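Local coordinates for TetR family transcription regulator (Marinobacter aquaeolei, PDB 3PAS), which probably binds DNA through an N-terminal helix-turn-helix and regulates transcription, as other TetR-family regulators do, at residues G141-M155 against F182-N194. Sequence-based numbering, arbitrary orientation.
Sequences GLIKPVPFPLLETFM and FNMAWDAVADRRN. With PGO (S-1,2-propanediol), chain N.
Ile143 and Ala190 face each other in a single beta bridge, where Lys144 N bonds to Val189 O (2.7 Å) and Asp191 N to Leu142 O (2.9 Å). The segments 148-155 and 182-189 of their helices run nearly antiparallel (161°), axes 9.0 Å apart at closest approach. Lys144 follows the bridge with its side chain: extended as far as CE, it lies over the last turn of helix 182-189, and its NZ is gripped by Ala188 O and Ala190 O, both at 2.8 Å. A long cationic chain suits the end of the helix and the residue after it, whose carbonyls probably carry partial negative charge. Selenomethionine Met155 is the knob between the helices, set among Phe182, Ala185, Trp186 and Val189. Bends at chi2 (52°) and chi3 (75°) fold its methyl CE against Val189 CG2 (3.6 Å), while SE makes an oblique Met-aromatic contact with Phe182. The small Ala185 and Ala188 let the backbones come close; CB of Ala188 meets CB of Phe154 at 3.7 Å. Branched Val189 can fill both sides at once: CG1 lies against Leu151 and Phe154, CG2 against Met155 and, more loosely, Ile143 CD1, which in turn touches Trp186 CZ3. Beyond the helix, Arg193 holds the Asp191 carboxylate side-on through NE and NH2, while the Arg193 backbone N reaches OD1 in an Asx turn, which braces the tail internally; a water donating to Gly141 O and Arg193 O ties it to the facing loop. In this all-helical C-terminal domain, helix 81-98 flanks Phe182 and Trp186, helix 128-140 backs Ile143 and Leu151, and the second subunit adds a salt bridge from its Asp187 to Lys144 and packs its Met184 on Phe154.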
# COMPACT_ATOMS: atom_id res chain seq x y z
N GLY B 141 1.37 -27.19 9.12
CA GLY B 141 0.56 -27.54 7.93
C GLY B 141 -0.58 -26.56 7.71
O GLY B 141 -1.34 -26.71 6.79
N LEU B 142 -0.75 -25.57 8.56
CA LEU B 142 -1.84 -24.61 8.38
C LEU B 142 -1.52 -23.42 7.50
O LEU B 142 -2.32 -23.01 6.64
CB LEU B 142 -2.34 -24.09 9.75
CG LEU B 142 -3.29 -25.06 10.44
CD1 LEU B 142 -3.61 -24.52 11.82
CD2 LEU B 142 -4.57 -25.30 9.66
N ILE B 143 -0.38 -22.80 7.77
CA ILE B 143 0.07 -21.59 7.11
C ILE B 143 1.30 -21.96 6.31
O ILE B 143 2.17 -22.72 6.77
CB ILE B 143 0.47 -20.52 8.12
CG1 ILE B 143 -0.66 -20.23 9.13
CG2 ILE B 143 0.93 -19.18 7.44
CD1 ILE B 143 -1.84 -19.65 8.57
N LYS B 144 1.38 -21.44 5.10
CA LYS B 144 2.56 -21.66 4.25
C LYS B 144 3.82 -21.21 5.00
O LYS B 144 3.82 -20.14 5.64
CB LYS B 144 2.47 -20.79 3.00
CG LYS B 144 1.39 -21.20 1.98
CD LYS B 144 1.38 -20.22 0.79
CE LYS B 144 0.44 -20.63 -0.33
NZ LYS B 144 -0.97 -20.36 -0.01
N PRO B 145 4.89 -22.01 4.91
CA PRO B 145 6.14 -21.71 5.64
C PRO B 145 6.96 -20.68 4.86
O PRO B 145 7.96 -21.01 4.27
CB PRO B 145 6.81 -23.06 5.77
CG PRO B 145 6.35 -23.81 4.50
CD PRO B 145 4.91 -23.33 4.28
N VAL B 146 6.50 -19.44 4.91
CA VAL B 146 7.09 -18.35 4.20
C VAL B 146 7.52 -17.28 5.16
O VAL B 146 7.00 -17.19 6.27
CB VAL B 146 6.06 -17.72 3.20
CG1 VAL B 146 5.72 -18.72 2.16
CG2 VAL B 146 4.84 -17.20 3.91
N PRO B 147 8.45 -16.42 4.74
CA PRO B 147 8.87 -15.29 5.53
C PRO B 147 7.73 -14.41 5.96
O PRO B 147 6.77 -14.15 5.19
CB PRO B 147 9.81 -14.52 4.60
CG PRO B 147 10.23 -15.41 3.62
CD PRO B 147 9.21 -16.52 3.48
N PHE B 148 7.83 -13.90 7.19
CA PHE B 148 6.77 -13.11 7.72
C PHE B 148 6.35 -11.90 6.90
O PHE B 148 5.18 -11.54 6.91
CB PHE B 148 7.06 -12.62 9.13
CG PHE B 148 5.80 -12.21 9.86
CD1 PHE B 148 5.01 -13.19 10.46
CD2 PHE B 148 5.39 -10.88 9.89
CE1 PHE B 148 3.84 -12.85 11.10
CE2 PHE B 148 4.21 -10.52 10.53
CZ PHE B 148 3.43 -11.52 11.13
N PRO B 149 7.30 -11.23 6.23
CA PRO B 149 6.84 -10.10 5.43
C PRO B 149 5.76 -10.47 4.38
O PRO B 149 4.89 -9.64 4.02
CB PRO B 149 8.12 -9.62 4.77
CG PRO B 149 9.20 -10.00 5.76
CD PRO B 149 8.77 -11.31 6.31
N LEU B 150 5.81 -11.70 3.88
CA LEU B 150 4.77 -12.18 2.95
C LEU B 150 3.42 -12.38 3.68
O LEU B 150 2.35 -12.12 3.11
CB LEU B 150 5.22 -13.46 2.22
CG LEU B 150 6.44 -13.36 1.28
CD1 LEU B 150 6.67 -14.63 0.47
CD2 LEU B 150 6.26 -12.17 0.35
N LEU B 151 3.46 -12.87 4.92
CA LEU B 151 2.26 -13.02 5.71
C LEU B 151 1.62 -11.66 5.97
O LEU B 151 0.41 -11.52 5.84
CB LEU B 151 2.52 -13.77 7.01
CG LEU B 151 2.97 -15.24 6.86
CD1 LEU B 151 3.10 -15.86 8.31
CD2 LEU B 151 2.04 -16.09 5.94
N GLU B 152 2.44 -10.66 6.30
CA GLU B 152 1.99 -9.28 6.50
C GLU B 152 1.31 -8.75 5.26
O GLU B 152 0.21 -8.15 5.30
CB GLU B 152 3.21 -8.42 6.88
CG GLU B 152 2.99 -6.93 7.18
CD GLU B 152 2.91 -6.05 5.94
OE1 GLU B 152 3.75 -6.19 5.00
OE2 GLU B 152 2.05 -5.14 5.92
N THR B 153 1.95 -8.99 4.12
CA THR B 153 1.47 -8.52 2.81
C THR B 153 0.10 -9.04 2.42
O THR B 153 -0.72 -8.26 1.87
CB THR B 153 2.52 -8.86 1.70
OG1 THR B 153 3.74 -8.18 2.04
CG2 THR B 153 2.06 -8.43 0.29
N PHE B 154 -0.16 -10.31 2.71
CA PHE B 154 -1.38 -10.96 2.28
C PHE B 154 -2.48 -11.10 3.35
O PHE B 154 -3.61 -11.36 2.99
CB PHE B 154 -1.11 -12.34 1.65
CG PHE B 154 -0.44 -12.24 0.30
CD1 PHE B 154 -1.18 -11.95 -0.81
CD2 PHE B 154 0.95 -12.31 0.18
CE1 PHE B 154 -0.59 -11.79 -2.07
CE2 PHE B 154 1.58 -12.13 -1.08
CZ PHE B 154 0.81 -11.89 -2.21
N MSE B 155 -2.13 -10.98 4.62
CA MSE B 155 -3.10 -11.15 5.73
C MSE B 155 -3.40 -9.85 6.53
O MSE B 155 -4.49 -9.72 7.07
CB MSE B 155 -2.68 -12.27 6.68
CG MSE B 155 -3.61 -12.60 7.88
SE MSE B 155 -5.47 -12.92 7.49
CE MSE B 155 -5.25 -14.74 6.72
N PHE B 182 -11.55 -11.69 3.64
CA PHE B 182 -10.81 -12.59 4.53
C PHE B 182 -10.59 -13.97 3.92
O PHE B 182 -9.49 -14.54 4.07
CB PHE B 182 -11.43 -12.78 5.95
CG PHE B 182 -10.75 -13.88 6.75
CD1 PHE B 182 -9.58 -13.62 7.38
CD2 PHE B 182 -11.24 -15.20 6.77
CE1 PHE B 182 -8.89 -14.62 8.07
CE2 PHE B 182 -10.56 -16.20 7.46
CZ PHE B 182 -9.40 -15.91 8.11
N ASN B 183 -11.61 -14.53 3.27
CA ASN B 183 -11.43 -15.84 2.62
C ASN B 183 -10.29 -15.86 1.57
O ASN B 183 -9.55 -16.82 1.45
CB ASN B 183 -12.73 -16.34 2.00
CG ASN B 183 -13.77 -16.73 3.07
OD1 ASN B 183 -13.42 -17.01 4.22
ND2 ASN B 183 -15.03 -16.68 2.71
N MSE B 184 -10.15 -14.75 0.86
CA MSE B 184 -9.06 -14.58 -0.10
C MSE B 184 -7.71 -14.49 0.62
O MSE B 184 -6.72 -15.11 0.15
CB MSE B 184 -9.33 -13.38 -1.01
CG MSE B 184 -10.53 -13.64 -1.90
SE MSE B 184 -11.03 -12.14 -2.93
CE MSE B 184 -9.57 -12.27 -4.35
N ALA B 185 -7.67 -13.72 1.71
CA ALA B 185 -6.44 -13.57 2.51
C ALA B 185 -6.01 -14.90 3.09
O ALA B 185 -4.83 -15.27 3.02
CB ALA B 185 -6.58 -12.52 3.63
N TRP B 186 -6.97 -15.68 3.58
CA TRP B 186 -6.69 -17.00 4.10
C TRP B 186 -6.15 -17.91 3.02
O TRP B 186 -5.12 -18.52 3.17
CB TRP B 186 -7.93 -17.63 4.75
CG TRP B 186 -7.65 -19.06 5.18
CD1 TRP B 186 -8.04 -20.19 4.54
CD2 TRP B 186 -6.93 -19.49 6.34
NE1 TRP B 186 -7.59 -21.29 5.22
CE2 TRP B 186 -6.89 -20.89 6.31
CE3 TRP B 186 -6.24 -18.81 7.36
CZ2 TRP B 186 -6.21 -21.64 7.28
CZ3 TRP B 186 -5.56 -19.54 8.31
CH2 TRP B 186 -5.57 -20.95 8.27
N ASP B 187 -6.84 -17.96 1.89
CA ASP B 187 -6.35 -18.75 0.76
C ASP B 187 -4.91 -18.36 0.37
O ASP B 187 -4.07 -19.23 0.06
CB ASP B 187 -7.28 -18.61 -0.41
CG ASP B 187 -8.55 -19.49 -0.29
OD1 ASP B 187 -8.72 -20.28 0.64
OD2 ASP B 187 -9.40 -19.38 -1.17
N ALA B 188 -4.61 -17.06 0.39
CA ALA B 188 -3.25 -16.59 0.10
C ALA B 188 -2.18 -17.22 1.04
O ALA B 188 -1.13 -17.67 0.58
CB ALA B 188 -3.18 -15.05 0.22
N VAL B 189 -2.46 -17.23 2.35
CA VAL B 189 -1.50 -17.68 3.36
C VAL B 189 -1.54 -19.17 3.73
O VAL B 189 -0.59 -19.68 4.35
CB VAL B 189 -1.58 -16.83 4.66
CG1 VAL B 189 -1.41 -15.31 4.31
CG2 VAL B 189 -2.86 -17.11 5.47
N ALA B 190 -2.65 -19.81 3.42
CA ALA B 190 -2.92 -21.17 3.91
C ALA B 190 -2.10 -22.22 3.14
O ALA B 190 -1.97 -22.15 1.91
CB ALA B 190 -4.44 -21.49 3.80
N ASP B 191 -1.56 -23.18 3.86
CA ASP B 191 -0.77 -24.24 3.29
C ASP B 191 -1.79 -25.19 2.68
O ASP B 191 -2.67 -25.64 3.37
CB ASP B 191 -0.03 -24.90 4.45
CG ASP B 191 0.94 -25.98 4.02
OD1 ASP B 191 0.76 -26.66 2.99
OD2 ASP B 191 1.89 -26.20 4.80
N ARG B 192 -1.68 -25.49 1.38
CA ARG B 192 -2.66 -26.39 0.69
C ARG B 192 -2.28 -27.87 0.70
O ARG B 192 -2.99 -28.70 0.13
CB ARG B 192 -2.86 -25.95 -0.77
CG ARG B 192 -3.29 -24.48 -0.83
CD ARG B 192 -3.56 -23.98 -2.26
NE ARG B 192 -4.61 -24.76 -2.88
CZ ARG B 192 -4.96 -24.67 -4.16
NH1 ARG B 192 -4.38 -23.81 -4.99
NH2 ARG B 192 -5.93 -25.46 -4.61
N ARG B 193 -1.20 -28.21 1.39
CA ARG B 193 -0.80 -29.64 1.45
C ARG B 193 -1.92 -30.42 2.14
O ARG B 193 -2.41 -29.99 3.22
CB ARG B 193 0.56 -29.83 2.13
CG ARG B 193 1.75 -29.35 1.27
CD ARG B 193 3.09 -29.42 1.99
NE ARG B 193 3.21 -28.43 3.04
CZ ARG B 193 4.26 -28.31 3.85
NH1 ARG B 193 5.31 -29.13 3.73
NH2 ARG B 193 4.27 -27.37 4.80
N ASN B 194 -2.33 -31.50 1.49
CA ASN B 194 -3.39 -32.44 1.92
C ASN B 194 -4.82 -32.04 1.55
O ASN B 194 -5.72 -32.81 1.73
CB ASN B 194 -3.26 -32.80 3.43
CG ASN B 194 -1.93 -33.41 3.76
OD1 ASN B 194 -1.44 -34.30 3.06
ND2 ASN B 194 -1.33 -32.98 4.89
C1 PGO N . -7.31 -25.30 4.58
C2 PGO N . -7.60 -24.90 3.13
C3 PGO N . -6.33 -24.92 2.29
O1 PGO N . -6.69 -24.20 5.28
O2 PGO N . -8.18 -23.58 3.09
O HOH W 1 -1.04 -29.05 5.33
O HOH W 2 2.68 -25.32 7.20
O HOH W 3 -4.08 -24.72 5.67